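Local atomic coordinates of Phthiocerol/phthiodiolone dimycocerosyl transferase (Mycobacterium tuberculosis, PDB entry 1Q9J), a protein that probably transfers mycocerosic acyl chains from mycocerosic acid synthase onto phthiocerol-type alcohols, the diesterification that completes the phthiocerol dimycocerosate lipids. Residues 41-46 with 75-80; 54-59 with 68-73; 182-187 with 289-294. One frame throughout, in Å; residues are numbered along the deposited sequence.

Contact 1: residues 41-46 with 75-80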
ATOM      1  N   ASP A  41      20.790 -11.039  11.215  1.00 58.69           N
ATOM      2  CA  ASP A  41      20.908 -10.264  12.454  1.00 57.81           C
ATOM      3  C   ASP A  41      20.002  -9.040  12.412  1.00 56.18           C
ATOM      4  O   ASP A  41      19.385  -8.672  13.417  1.00 52.54           O
ATOM      5  CB  ASP A  41      22.350  -9.795  12.677  1.00 59.73           C
ATOM      6  CG  ASP A  41      23.280 -10.929  13.014  1.00 58.88           C
ATOM      7  OD1 ASP A  41      22.839 -11.885  13.687  1.00 61.37           O
ATOM      8  OD2 ASP A  41      24.455 -10.864  12.616  1.00 62.42           O
ATOM      9  N   ALA A  42      19.949  -8.413  11.238  1.00 53.09           N
ATOM     10  CA  ALA A  42      19.135  -7.227  11.010  1.00 51.85           C
ATOM     11  C   ALA A  42      17.666  -7.592  11.167  1.00 52.14           C
ATOM     12  O   ALA A  42      16.911  -6.893  11.850  1.00 52.02           O
ATOM     13  CB  ALA A  42      19.397  -6.672   9.624  1.00 49.51           C
ATOM     14  N   PHE A  43      17.266  -8.699  10.548  1.00 49.11           N
ATOM     15  CA  PHE A  43      15.893  -9.160  10.637  1.00 52.13           C
ATOM     16  C   PHE A  43      15.550  -9.460  12.106  1.00 56.49           C
ATOM     17  O   PHE A  43      14.489  -9.069  12.595  1.00 57.86           O
ATOM     18  CB  PHE A  43      15.693 -10.407   9.766  1.00 52.99           C
ATOM     19  CG  PHE A  43      14.281 -10.918   9.763  1.00 55.00           C
ATOM     20  CD1 PHE A  43      13.228 -10.108   9.359  1.00 58.27           C
ATOM     21  CD2 PHE A  43      13.997 -12.208  10.175  1.00 57.56           C
ATOM     22  CE1 PHE A  43      11.909 -10.582   9.363  1.00 60.09           C
ATOM     23  CE2 PHE A  43      12.683 -12.687  10.184  1.00 60.65           C
ATOM     24  CZ  PHE A  43      11.642 -11.872   9.776  1.00 57.92           C
ATOM     25  N   ASP A  44      16.453 -10.135  12.819  1.00 58.76           N
ATOM     26  CA  ASP A  44      16.213 -10.450  14.234  1.00 59.66           C
ATOM     27  C   ASP A  44      16.136  -9.174  15.076  1.00 59.32           C
ATOM     28  O   ASP A  44      15.314  -9.077  15.995  1.00 60.49           O
ATOM     29  CB  ASP A  44      17.320 -11.352  14.811  1.00 61.28           C
ATOM     30  CG  ASP A  44      17.254 -12.783  14.286  1.00 59.33           C
ATOM     31  OD1 ASP A  44      16.148 -13.374  14.252  1.00 62.38           O
ATOM     32  OD2 ASP A  44      18.313 -13.331  13.939  1.00 57.24           O
ATOM     33  N   ALA A  45      17.008  -8.208  14.773  1.00 58.03           N
ATOM     34  CA  ALA A  45      17.055  -6.926  15.500  1.00 57.21           C
ATOM     35  C   ALA A  45      15.751  -6.157  15.267  1.00 57.31           C
ATOM     36  O   ALA A  45      15.169  -5.596  16.197  1.00 54.12           O
ATOM     37  CB  ALA A  45      18.250  -6.091  15.025  1.00 53.16           C
ATOM     38  N   LEU A  46      15.311  -6.152  14.012  1.00 57.01           N
ATOM     39  CA  LEU A  46      14.077  -5.497  13.631  1.00 56.57           C
ATOM     40  C   LEU A  46      12.937  -6.099  14.454  1.00 57.84           C
ATOM     41  O   LEU A  46      12.191  -5.382  15.124  1.00 60.11           O
ATOM     42  CB  LEU A  46      13.812  -5.718  12.145  1.00 55.96           C
ATOM     43  CG  LEU A  46      12.536  -5.112  11.549  1.00 56.23           C
ATOM     44  CD1 LEU A  46      12.870  -3.769  10.887  1.00 55.51           C
ATOM     45  CD2 LEU A  46      11.949  -6.072  10.521  1.00 47.68           C
ATOM     46  N   SER A  75      11.092 -17.190  14.544  1.00106.75           N
ATOM     47  CA  SER A  75      11.181 -16.325  13.366  1.00101.20           C
ATOM     48  C   SER A  75      12.610 -15.992  12.936  1.00 97.45           C
ATOM     49  O   SER A  75      13.352 -15.302  13.636  1.00 96.77           O
ATOM     50  CB  SER A  75      10.386 -15.029  13.584  1.00 99.04           C
ATOM     51  OG  SER A  75       9.000 -15.248  13.372  1.00 91.64           O
ATOM     52  N   GLY A  76      12.977 -16.510  11.768  1.00 94.06           N
ATOM     53  CA  GLY A  76      14.292 -16.282  11.205  1.00 90.07           C
ATOM     54  C   GLY A  76      14.156 -16.137   9.704  1.00 87.30           C
ATOM     55  O   GLY A  76      13.096 -16.419   9.135  1.00 84.88           O
ATOM     56  N   ILE A  77      15.224 -15.691   9.051  1.00 85.77           N
ATOM     57  CA  ILE A  77      15.177 -15.517   7.605  1.00 83.47           C
ATOM     58  C   ILE A  77      15.048 -16.866   6.923  1.00 79.15           C
ATOM     59  O   ILE A  77      15.169 -17.903   7.555  1.00 78.28           O
ATOM     60  CB  ILE A  77      16.432 -14.804   7.060  1.00 84.53           C
ATOM     61  CG1 ILE A  77      17.688 -15.594   7.417  1.00 86.94           C
ATOM     62  CG2 ILE A  77      16.526 -13.409   7.639  1.00 87.73           C
ATOM     63  CD1 ILE A  77      18.954 -15.003   6.828  1.00 88.26           C
ATOM     64  N   CYS A  78      14.797 -16.838   5.629  1.00 76.71           N
ATOM     65  CA  CYS A  78      14.644 -18.055   4.876  1.00 77.83           C
ATOM     66  C   CYS A  78      15.392 -17.906   3.562  1.00 81.97           C
ATOM     67  O   CYS A  78      14.886 -17.294   2.613  1.00 84.69           O
ATOM     68  CB  CYS A  78      13.168 -18.313   4.619  1.00 76.59           C
ATOM     69  SG  CYS A  78      12.852 -19.381   3.216  1.00 82.05           S
ATOM     70  N   VAL A  79      16.604 -18.453   3.513  1.00 82.43           N
ATOM     71  CA  VAL A  79      17.434 -18.371   2.315  1.00 82.01           C
ATOM     72  C   VAL A  79      17.131 -19.479   1.303  1.00 84.44           C
ATOM     73  O   VAL A  79      16.907 -20.625   1.677  1.00 86.05           O
ATOM     74  CB  VAL A  79      18.909 -18.451   2.678  1.00 79.14           C
ATOM     75  CG1 VAL A  79      19.740 -18.098   1.461  1.00 78.22           C
ATOM     76  CG2 VAL A  79      19.206 -17.530   3.840  1.00 79.91           C
ATOM     77  N   ILE A  80      17.127 -19.132   0.020  1.00 86.69           N
ATOM     78  CA  ILE A  80      16.854 -20.111  -1.032  1.00 88.87           C
ATOM     79  C   ILE A  80      17.809 -19.948  -2.214  1.00 93.97           C
ATOM     80  O   ILE A  80      18.367 -18.869  -2.427  1.00 95.85           O
ATOM     81  CB  ILE A  80      15.421 -19.978  -1.557  1.00 86.10           C
ATOM     82  CG1 ILE A  80      14.432 -20.108  -0.396  1.00 84.55           C
ATOM     83  CG2 ILE A  80      15.156 -21.031  -2.613  1.00 82.03           C
ATOM     84  CD1 ILE A  80      13.006 -19.797  -0.792  1.00 85.88           C
TER
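The aromatic ring of Phe43 is approached obliquely by the backbone of Ser75 and Gly76 and by the branch methyl of Ile77, three partners that it meets through CG, CD2 and CE2. At the far end of that row, CE2 of Phe43 lies 3.8 Å from the carbonyl carbon C of Gly76, and the same CE2 of Phe43 is 4.3 Å from C of Ser75. Nearer the helix, CG2 of Ile77 touches CB of Phe43 at 3.8 Å and stands equally close to its CD2, so one methyl spans the base of the side chain and the first part of the ring. The two side chains run antiparallel as they pass. Phe43 holds CG anti to its backbone N (chi1 -178°), which sets CG on the side of the passing chain.

In the fold, helix 36-49 here lies against the chain leading into strand 78-80, an outermost strand of a five-stranded mixed sheet. Phe43 also touches Leu105 and Leu107 of the neighbouring strand 105-110, and Ile77 rests on Leu107 as well as on Val36 and Ser40 of the helix. The ring therefore has partners on both the sheet and the chain leading into it.

The other flat group is the carboxylate of Asp44, whose OD1 comes to 3.5 Å from the carbonyl oxygen of Ser75. Both atoms are acceptors, so this approach is mere proximity and offers no attraction.

Contact 2: residues 54-59 with 68-73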
ATOM      1  N   ALA A  54       5.728 -10.678  15.844  1.00 37.30           N
ATOM      2  CA  ALA A  54       5.937 -12.052  16.231  1.00 34.91           C
ATOM      3  C   ALA A  54       4.660 -12.649  16.757  1.00 36.82           C
ATOM      4  O   ALA A  54       4.628 -13.169  17.862  1.00 47.17           O
ATOM      5  CB  ALA A  54       7.005 -12.122  17.294  1.00 35.50           C
ATOM      6  N   SER A  55       3.602 -12.591  15.971  1.00 35.02           N
ATOM      7  CA  SER A  55       2.357 -13.152  16.444  1.00 35.93           C
ATOM      8  C   SER A  55       1.547 -13.730  15.307  1.00 35.72           C
ATOM      9  O   SER A  55       2.046 -13.885  14.197  1.00 37.87           O
ATOM     10  CB  SER A  55       1.539 -12.070  17.114  1.00 39.85           C
ATOM     11  OG  SER A  55       0.974 -11.223  16.127  1.00 53.01           O
ATOM     12  N   HIS A  56       0.289 -14.035  15.603  1.00 34.14           N
ATOM     13  CA  HIS A  56      -0.619 -14.597  14.629  1.00 37.13           C
ATOM     14  C   HIS A  56      -2.033 -14.257  15.044  1.00 39.50           C
ATOM     15  O   HIS A  56      -2.251 -13.715  16.127  1.00 40.82           O
ATOM     16  CB  HIS A  56      -0.464 -16.110  14.552  1.00 38.51           C
ATOM     17  CG  HIS A  56      -0.766 -16.817  15.832  1.00 40.26           C
ATOM     18  ND1 HIS A  56       0.195 -17.069  16.789  1.00 38.12           N
ATOM     19  CD2 HIS A  56      -1.932 -17.288  16.335  1.00 40.25           C
ATOM     20  CE1 HIS A  56      -0.368 -17.661  17.827  1.00 45.12           C
ATOM     21  NE2 HIS A  56      -1.659 -17.805  17.576  1.00 40.90           N
ATOM     22  N   LEU A  57      -2.993 -14.590  14.186  1.00 41.16           N
ATOM     23  CA  LEU A  57      -4.396 -14.294  14.452  1.00 41.23           C
ATOM     24  C   LEU A  57      -5.205 -15.530  14.787  1.00 42.82           C
ATOM     25  O   LEU A  57      -4.972 -16.599  14.236  1.00 45.72           O
ATOM     26  CB  LEU A  57      -5.028 -13.630  13.237  1.00 42.39           C
ATOM     27  CG  LEU A  57      -4.515 -12.260  12.837  1.00 41.85           C
ATOM     28  CD1 LEU A  57      -4.779 -12.065  11.373  1.00 42.95           C
ATOM     29  CD2 LEU A  57      -5.162 -11.190  13.682  1.00 40.12           C
ATOM     30  N   GLU A  58      -6.169 -15.355  15.681  1.00 45.23           N
ATOM     31  CA  GLU A  58      -7.050 -16.424  16.101  1.00 47.26           C
ATOM     32  C   GLU A  58      -8.450 -15.843  16.188  1.00 49.62           C
ATOM     33  O   GLU A  58      -8.666 -14.881  16.912  1.00 52.36           O
ATOM     34  CB  GLU A  58      -6.612 -16.955  17.462  1.00 47.19           C
ATOM     35  CG  GLU A  58      -5.320 -17.754  17.407  1.00 46.04           C
ATOM     36  CD  GLU A  58      -4.941 -18.349  18.759  1.00 47.72           C
ATOM     37  OE1 GLU A  58      -5.852 -18.528  19.602  1.00 45.62           O
ATOM     38  OE2 GLU A  58      -3.744 -18.651  18.959  1.00 40.23           O
ATOM     39  N   GLN A  59      -9.395 -16.402  15.441  1.00 53.99           N
ATOM     40  CA  GLN A  59     -10.750 -15.879  15.481  1.00 63.76           C
ATOM     41  C   GLN A  59     -11.442 -16.278  16.775  1.00 67.98           C
ATOM     42  O   GLN A  59     -11.701 -17.458  17.018  1.00 68.37           O
ATOM     43  CB  GLN A  59     -11.542 -16.378  14.283  1.00 68.98           C
ATOM     44  CG  GLN A  59     -11.338 -17.846  14.007  1.00 79.22           C
ATOM     45  CD  GLN A  59     -12.016 -18.283  12.729  1.00 83.29           C
ATOM     46  OE1 GLN A  59     -13.226 -18.094  12.560  1.00 83.90           O
ATOM     47  NE2 GLN A  59     -11.242 -18.875  11.816  1.00 84.98           N
ATOM     48  N   VAL A  68      -2.653 -13.024  18.794  1.00 44.72           N
ATOM     49  CA  VAL A  68      -2.041 -13.822  19.849  1.00 42.91           C
ATOM     50  C   VAL A  68      -0.540 -13.758  19.706  1.00 44.22           C
ATOM     51  O   VAL A  68      -0.018 -13.798  18.592  1.00 45.02           O
ATOM     52  CB  VAL A  68      -2.514 -15.287  19.778  1.00 40.30           C
ATOM     53  CG1 VAL A  68      -1.822 -16.129  20.856  1.00 41.24           C
ATOM     54  CG2 VAL A  68      -4.023 -15.336  19.970  1.00 40.24           C
ATOM     55  N   ALA A  69       0.161 -13.648  20.827  1.00 45.70           N
ATOM     56  CA  ALA A  69       1.616 -13.541  20.771  1.00 47.41           C
ATOM     57  C   ALA A  69       2.336 -14.871  20.600  1.00 49.26           C
ATOM     58  O   ALA A  69       1.879 -15.919  21.056  1.00 47.32           O
ATOM     59  CB  ALA A  69       2.129 -12.825  22.018  1.00 46.26           C
ATOM     60  N   ASP A  70       3.466 -14.793  19.912  1.00 53.24           N
ATOM     61  CA  ASP A  70       4.313 -15.939  19.674  1.00 59.06           C
ATOM     62  C   ASP A  70       5.684 -15.663  20.285  1.00 66.06           C
ATOM     63  O   ASP A  70       5.853 -14.742  21.087  1.00 67.77           O
ATOM     64  CB  ASP A  70       4.466 -16.203  18.171  1.00 57.08           C
ATOM     65  CG  ASP A  70       3.225 -16.829  17.554  1.00 57.94           C
ATOM     66  OD1 ASP A  70       2.679 -17.773  18.153  1.00 55.56           O
ATOM     67  OD2 ASP A  70       2.801 -16.385  16.469  1.00 55.85           O
ATOM     68  N   ASP A  71       6.658 -16.465  19.882  1.00 74.02           N
ATOM     69  CA  ASP A  71       8.023 -16.350  20.361  1.00 83.84           C
ATOM     70  C   ASP A  71       8.864 -15.824  19.214  1.00 87.36           C
ATOM     71  O   ASP A  71       8.495 -15.972  18.051  1.00 90.29           O
ATOM     72  CB  ASP A  71       8.512 -17.731  20.789  1.00 89.79           C
ATOM     73  CG  ASP A  71       7.706 -18.850  20.143  1.00 97.41           C
ATOM     74  OD1 ASP A  71       6.526 -19.034  20.530  1.00 97.04           O
ATOM     75  OD2 ASP A  71       8.239 -19.535  19.239  1.00103.92           O
ATOM     76  N   LEU A  72       9.991 -15.205  19.531  1.00 90.85           N
ATOM     77  CA  LEU A  72      10.849 -14.682  18.483  1.00 94.57           C
ATOM     78  C   LEU A  72      11.924 -15.723  18.148  1.00 99.47           C
ATOM     79  O   LEU A  72      12.645 -15.587  17.155  1.00100.43           O
ATOM     80  CB  LEU A  72      11.484 -13.352  18.929  1.00 93.58           C
ATOM     81  CG  LEU A  72      10.557 -12.174  19.301  1.00 92.44           C
ATOM     82  CD1 LEU A  72       9.771 -12.499  20.566  1.00 93.77           C
ATOM     83  CD2 LEU A  72      11.375 -10.911  19.519  1.00 87.66           C
ATOM     84  N   LEU A  73      12.012 -16.770  18.969  1.00103.93           N
ATOM     85  CA  LEU A  73      13.001 -17.836  18.760  1.00108.15           C
ATOM     86  C   LEU A  73      12.743 -18.655  17.492  1.00110.11           C
ATOM     87  O   LEU A  73      13.633 -19.360  17.012  1.00113.16           O
ATOM     88  CB  LEU A  73      13.058 -18.779  19.983  1.00105.98           C
ATOM     89  CG  LEU A  73      13.941 -20.047  19.939  1.00103.65           C
ATOM     90  CD1 LEU A  73      15.382 -19.690  19.600  1.00 99.66           C
ATOM     91  CD2 LEU A  73      13.869 -20.770  21.284  1.00102.21           C
TER
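The first torsions of His56 and Asp70 set their CG atoms where ring and carboxylate can meet. In His56 CG sits between the backbone N and the carbonyl carbon (chi1 61°), and in Asp70 CG is anti to the carbonyl carbon, beside the backbone N (chi1 -75°). The two side chains cross at about a right angle, and ND1 of His56 gives an almost straight hydrogen bond of 2.7 Å to OD2 of Asp70. That oxygen lies in the plane of the ring; seen from the acid, the donor comes from the syn side but stands 27° out of the carboxylate plane.

The other ring nitrogen is taken too: NE2 of His56 donates in plane to the anti lone pair of Glu58 OE2, 2.6 Å away. With a carboxylate at each nitrogen, the imidazole is fixed in rotation, and a positive charge on it would probably be favoured. Val68 runs alongside His56, its CB 3.5 Å from NE2 of His56, while its CG2 packs 3.4 Å from CD of Glu58.

Beneath the side chains, the backbones of His56 and Val68 form an antiparallel hydrogen-bonded pair, with Val68 N donating to His56 O at 2.8 Å. Ser55 and Ala69 make the adjoining non-hydrogen-bonded pair; the hydroxyl of Ser55 bonds to Val52 O. Past the end of the strand, Asp70 N still reaches Ala54 O (2.9 Å), and CB of Ala54 touches CG of Leu72 at 4.1 Å.

These are the paired strands of a beta hairpin, 55-59 and 65-69, with strand 6-9 completing a small three-stranded antiparallel sheet on the other side of 65-69.

Contact 3: residues 182-187 with 289-294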
ATOM      1  N   GLU A 182     -19.863   8.866   2.272  1.00111.80           N
ATOM      2  CA  GLU A 182     -20.670  10.039   2.620  1.00111.62           C
ATOM      3  C   GLU A 182     -21.060  10.877   1.390  1.00108.99           C
ATOM      4  O   GLU A 182     -21.787  11.867   1.510  1.00107.35           O
ATOM      5  CB  GLU A 182     -19.886  10.895   3.637  1.00115.76           C
ATOM      6  CG  GLU A 182     -20.692  11.946   4.412  1.00121.12           C
ATOM      7  CD  GLU A 182     -19.882  12.620   5.533  1.00124.33           C
ATOM      8  OE1 GLU A 182     -19.605  11.968   6.567  1.00125.70           O
ATOM      9  OE2 GLU A 182     -19.507  13.803   5.376  1.00125.04           O
ATOM     10  N   ARG A 183     -20.606  10.453   0.210  1.00105.89           N
ATOM     11  CA  ARG A 183     -20.878  11.168  -1.045  1.00102.61           C
ATOM     12  C   ARG A 183     -21.431  10.271  -2.160  1.00101.55           C
ATOM     13  O   ARG A 183     -21.954  10.750  -3.173  1.00100.03           O
ATOM     14  CB  ARG A 183     -19.584  11.829  -1.521  1.00100.20           C
ATOM     15  CG  ARG A 183     -19.704  12.687  -2.764  1.00 97.27           C
ATOM     16  CD  ARG A 183     -18.368  13.335  -3.062  1.00 96.15           C
ATOM     17  NE  ARG A 183     -17.863  14.070  -1.899  1.00 95.44           N
ATOM     18  CZ  ARG A 183     -16.632  14.560  -1.799  1.00 92.77           C
ATOM     19  NH1 ARG A 183     -15.772  14.392  -2.792  1.00 94.12           N
ATOM     20  NH2 ARG A 183     -16.260  15.217  -0.711  1.00 91.21           N
ATOM     21  N   PHE A 184     -21.299   8.964  -1.974  1.00101.75           N
ATOM     22  CA  PHE A 184     -21.771   7.996  -2.956  1.00100.62           C
ATOM     23  C   PHE A 184     -23.186   7.516  -2.622  1.00101.43           C
ATOM     24  O   PHE A 184     -23.679   6.554  -3.216  1.00102.53           O
ATOM     25  CB  PHE A 184     -20.817   6.792  -3.000  1.00 96.57           C
ATOM     26  CG  PHE A 184     -19.434   7.115  -3.520  1.00 91.31           C
ATOM     27  CD1 PHE A 184     -18.417   6.171  -3.446  1.00 88.05           C
ATOM     28  CD2 PHE A 184     -19.155   8.345  -4.109  1.00 89.61           C
ATOM     29  CE1 PHE A 184     -17.149   6.445  -3.952  1.00 86.50           C
ATOM     30  CE2 PHE A 184     -17.886   8.624  -4.617  1.00 87.59           C
ATOM     31  CZ  PHE A 184     -16.884   7.672  -4.538  1.00 85.55           C
ATOM     32  N   MET A 185     -23.838   8.177  -1.671  1.00101.86           N
ATOM     33  CA  MET A 185     -25.190   7.789  -1.280  1.00102.20           C
ATOM     34  C   MET A 185     -26.237   8.154  -2.329  1.00101.35           C
ATOM     35  O   MET A 185     -27.260   7.478  -2.450  1.00100.13           O
ATOM     36  CB  MET A 185     -25.566   8.426   0.065  1.00104.75           C
ATOM     37  CG  MET A 185     -25.020   7.696   1.295  1.00106.70           C
ATOM     38  SD  MET A 185     -25.584   5.973   1.433  1.00112.63           S
ATOM     39  CE  MET A 185     -27.231   6.199   2.156  1.00109.38           C
ATOM     40  N   SER A 186     -25.977   9.219  -3.082  1.00101.06           N
ATOM     41  CA  SER A 186     -26.905   9.677  -4.111  1.00101.91           C
ATOM     42  C   SER A 186     -26.901   8.754  -5.331  1.00103.95           C
ATOM     43  O   SER A 186     -27.940   8.531  -5.955  1.00104.92           O
ATOM     44  CB  SER A 186     -26.548  11.099  -4.551  1.00100.13           C
ATOM     45  OG  SER A 186     -25.316  11.117  -5.244  1.00101.24           O
ATOM     46  N   VAL A 187     -25.734   8.213  -5.668  1.00104.89           N
ATOM     47  CA  VAL A 187     -25.605   7.317  -6.816  1.00104.08           C
ATOM     48  C   VAL A 187     -26.038   5.899  -6.439  1.00105.66           C
ATOM     49  O   VAL A 187     -25.960   4.977  -7.253  1.00105.54           O
ATOM     50  CB  VAL A 187     -24.145   7.280  -7.325  1.00102.75           C
ATOM     51  CG1 VAL A 187     -24.087   6.672  -8.720  1.00100.10           C
ATOM     52  CG2 VAL A 187     -23.562   8.680  -7.326  1.00101.30           C
ATOM     53  N   SER A 289     -13.215  10.171  -0.862  1.00 64.67           N
ATOM     54  CA  SER A 289     -14.115   9.842  -1.964  1.00 69.33           C
ATOM     55  C   SER A 289     -14.170  10.995  -2.959  1.00 72.31           C
ATOM     56  O   SER A 289     -13.795  12.127  -2.641  1.00 75.95           O
ATOM     57  CB  SER A 289     -15.525   9.535  -1.454  1.00 69.45           C
ATOM     58  OG  SER A 289     -16.111  10.657  -0.815  1.00 72.76           O
ATOM     59  N   TYR A 290     -14.635  10.696  -4.168  1.00 75.76           N
ATOM     60  CA  TYR A 290     -14.729  11.690  -5.228  1.00 78.41           C
ATOM     61  C   TYR A 290     -15.484  11.138  -6.425  1.00 79.77           C
ATOM     62  O   TYR A 290     -14.968  10.272  -7.130  1.00 78.25           O
ATOM     63  CB  TYR A 290     -13.343  12.096  -5.696  1.00 80.20           C
ATOM     64  CG  TYR A 290     -13.390  13.005  -6.894  1.00 85.31           C
ATOM     65  CD1 TYR A 290     -13.805  14.324  -6.768  1.00 87.66           C
ATOM     66  CD2 TYR A 290     -13.047  12.539  -8.159  1.00 85.93           C
ATOM     67  CE1 TYR A 290     -13.873  15.162  -7.872  1.00 91.04           C
ATOM     68  CE2 TYR A 290     -13.115  13.366  -9.271  1.00 88.22           C
ATOM     69  CZ  TYR A 290     -13.525  14.675  -9.121  1.00 90.09           C
ATOM     70  OH  TYR A 290     -13.570  15.512 -10.210  1.00 90.34           O
ATOM     71  N   LEU A 291     -16.684  11.654  -6.669  1.00 83.61           N
ATOM     72  CA  LEU A 291     -17.502  11.197  -7.794  1.00 86.18           C
ATOM     73  C   LEU A 291     -17.120  11.918  -9.081  1.00 87.33           C
ATOM     74  O   LEU A 291     -17.583  13.023  -9.332  1.00 88.57           O
ATOM     75  CB  LEU A 291     -18.979  11.442  -7.499  1.00 83.68           C
ATOM     76  CG  LEU A 291     -19.995  10.788  -8.429  1.00 82.93           C
ATOM     77  CD1 LEU A 291     -19.794   9.269  -8.445  1.00 81.96           C
ATOM     78  CD2 LEU A 291     -21.396  11.142  -7.940  1.00 80.83           C
ATOM     79  N   ALA A 292     -16.278  11.288  -9.893  1.00 89.92           N
ATOM     80  CA  ALA A 292     -15.844  11.881 -11.147  1.00 91.89           C
ATOM     81  C   ALA A 292     -16.922  11.736 -12.210  1.00 95.38           C
ATOM     82  O   ALA A 292     -17.483  10.655 -12.408  1.00 93.97           O
ATOM     83  CB  ALA A 292     -14.557  11.233 -11.619  1.00 91.36           C
ATOM     84  N   GLU A 293     -17.207  12.841 -12.890  1.00 98.98           N
ATOM     85  CA  GLU A 293     -18.211  12.860 -13.942  1.00100.99           C
ATOM     86  C   GLU A 293     -17.538  13.296 -15.233  1.00102.40           C
ATOM     87  O   GLU A 293     -17.503  14.481 -15.565  1.00101.23           O
ATOM     88  CB  GLU A 293     -19.337  13.816 -13.556  1.00100.83           C
ATOM     89  CG  GLU A 293     -19.938  13.481 -12.200  1.00101.13           C
ATOM     90  CD  GLU A 293     -21.070  14.397 -11.809  1.00101.52           C
ATOM     91  OE1 GLU A 293     -20.873  15.633 -11.839  1.00104.85           O
ATOM     92  OE2 GLU A 293     -22.150  13.878 -11.453  1.00 98.20           O
ATOM     93  N   ILE A 294     -16.999  12.314 -15.949  1.00104.31           N
ATOM     94  CA  ILE A 294     -16.288  12.551 -17.199  1.00105.46           C
ATOM     95  C   ILE A 294     -17.173  12.464 -18.446  1.00105.83           C
ATOM     96  O   ILE A 294     -17.917  11.501 -18.639  1.00105.20           O
ATOM     97  CB  ILE A 294     -15.106  11.555 -17.345  1.00105.00           C
ATOM     98  CG1 ILE A 294     -14.194  11.643 -16.120  1.00103.82           C
ATOM     99  CG2 ILE A 294     -14.308  11.865 -18.598  1.00104.50           C
ATOM    100  CD1 ILE A 294     -13.040  10.660 -16.145  1.00103.71           C
TER
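Strand 285-292, an outermost strand of the six-stranded mixed sheet, receives the loop 182-187 through three side chains: Arg183 at Ser289, Phe184 from Ser289 to Leu291, and Val187 at Leu291. Over one face of the Phe184 ring lies CB of Ser289, a CH-pi contact 4.3 Å from the ring centroid and 27° off the normal. At the ring's edge, near its plane, CE2 of Phe184 is 3.9 Å from the backbone N of Leu291. The same ring touches Pro261 and Val263 of strand 260-267, so it lies across two neighbouring strands of the sheet.

Arg183 runs past Ser289 with its chain bent at chi3, and OG of Ser289 sits above one face of the guanidinium, offset toward the rim. NH1 of Arg183 comes to 3.0 Å from Ser289 O, but at an angle too poor for a hydrogen bond; the firm partner is Asp314 of helix 300-317, which forms a salt bridge with NH2. About 10 Å from the Arg183 side chain is that of Arg312, thought important for recognising the acyl carrier domain of mycocerosic acid synthase. Further along the loop, CG2 of Val187 meets CD2 of Leu291 beside Pro259.

In the fold
After strand 6-9, helix 12-19 and strand 23-31, the chain enters helix 36-49, where the loop closed by contact 1 opens. Inside it the chain makes the hairpin of contact 2, which is therefore nested: strand 55-59 follows the helix, and strand 65-69 precedes strand 78-80. The two centres are about 16 Å apart. Contact 1 ties the helix to the chain entering an outermost strand of the five-stranded sheet; contact 2 pairs two of the three strands of the small sheet. Contact 3 follows in series and closes a much longer loop, bringing 182-187 onto the outer strand of the six-stranded sheet. Its centre is about 45 Å from that of contact 1, across the chain's centre.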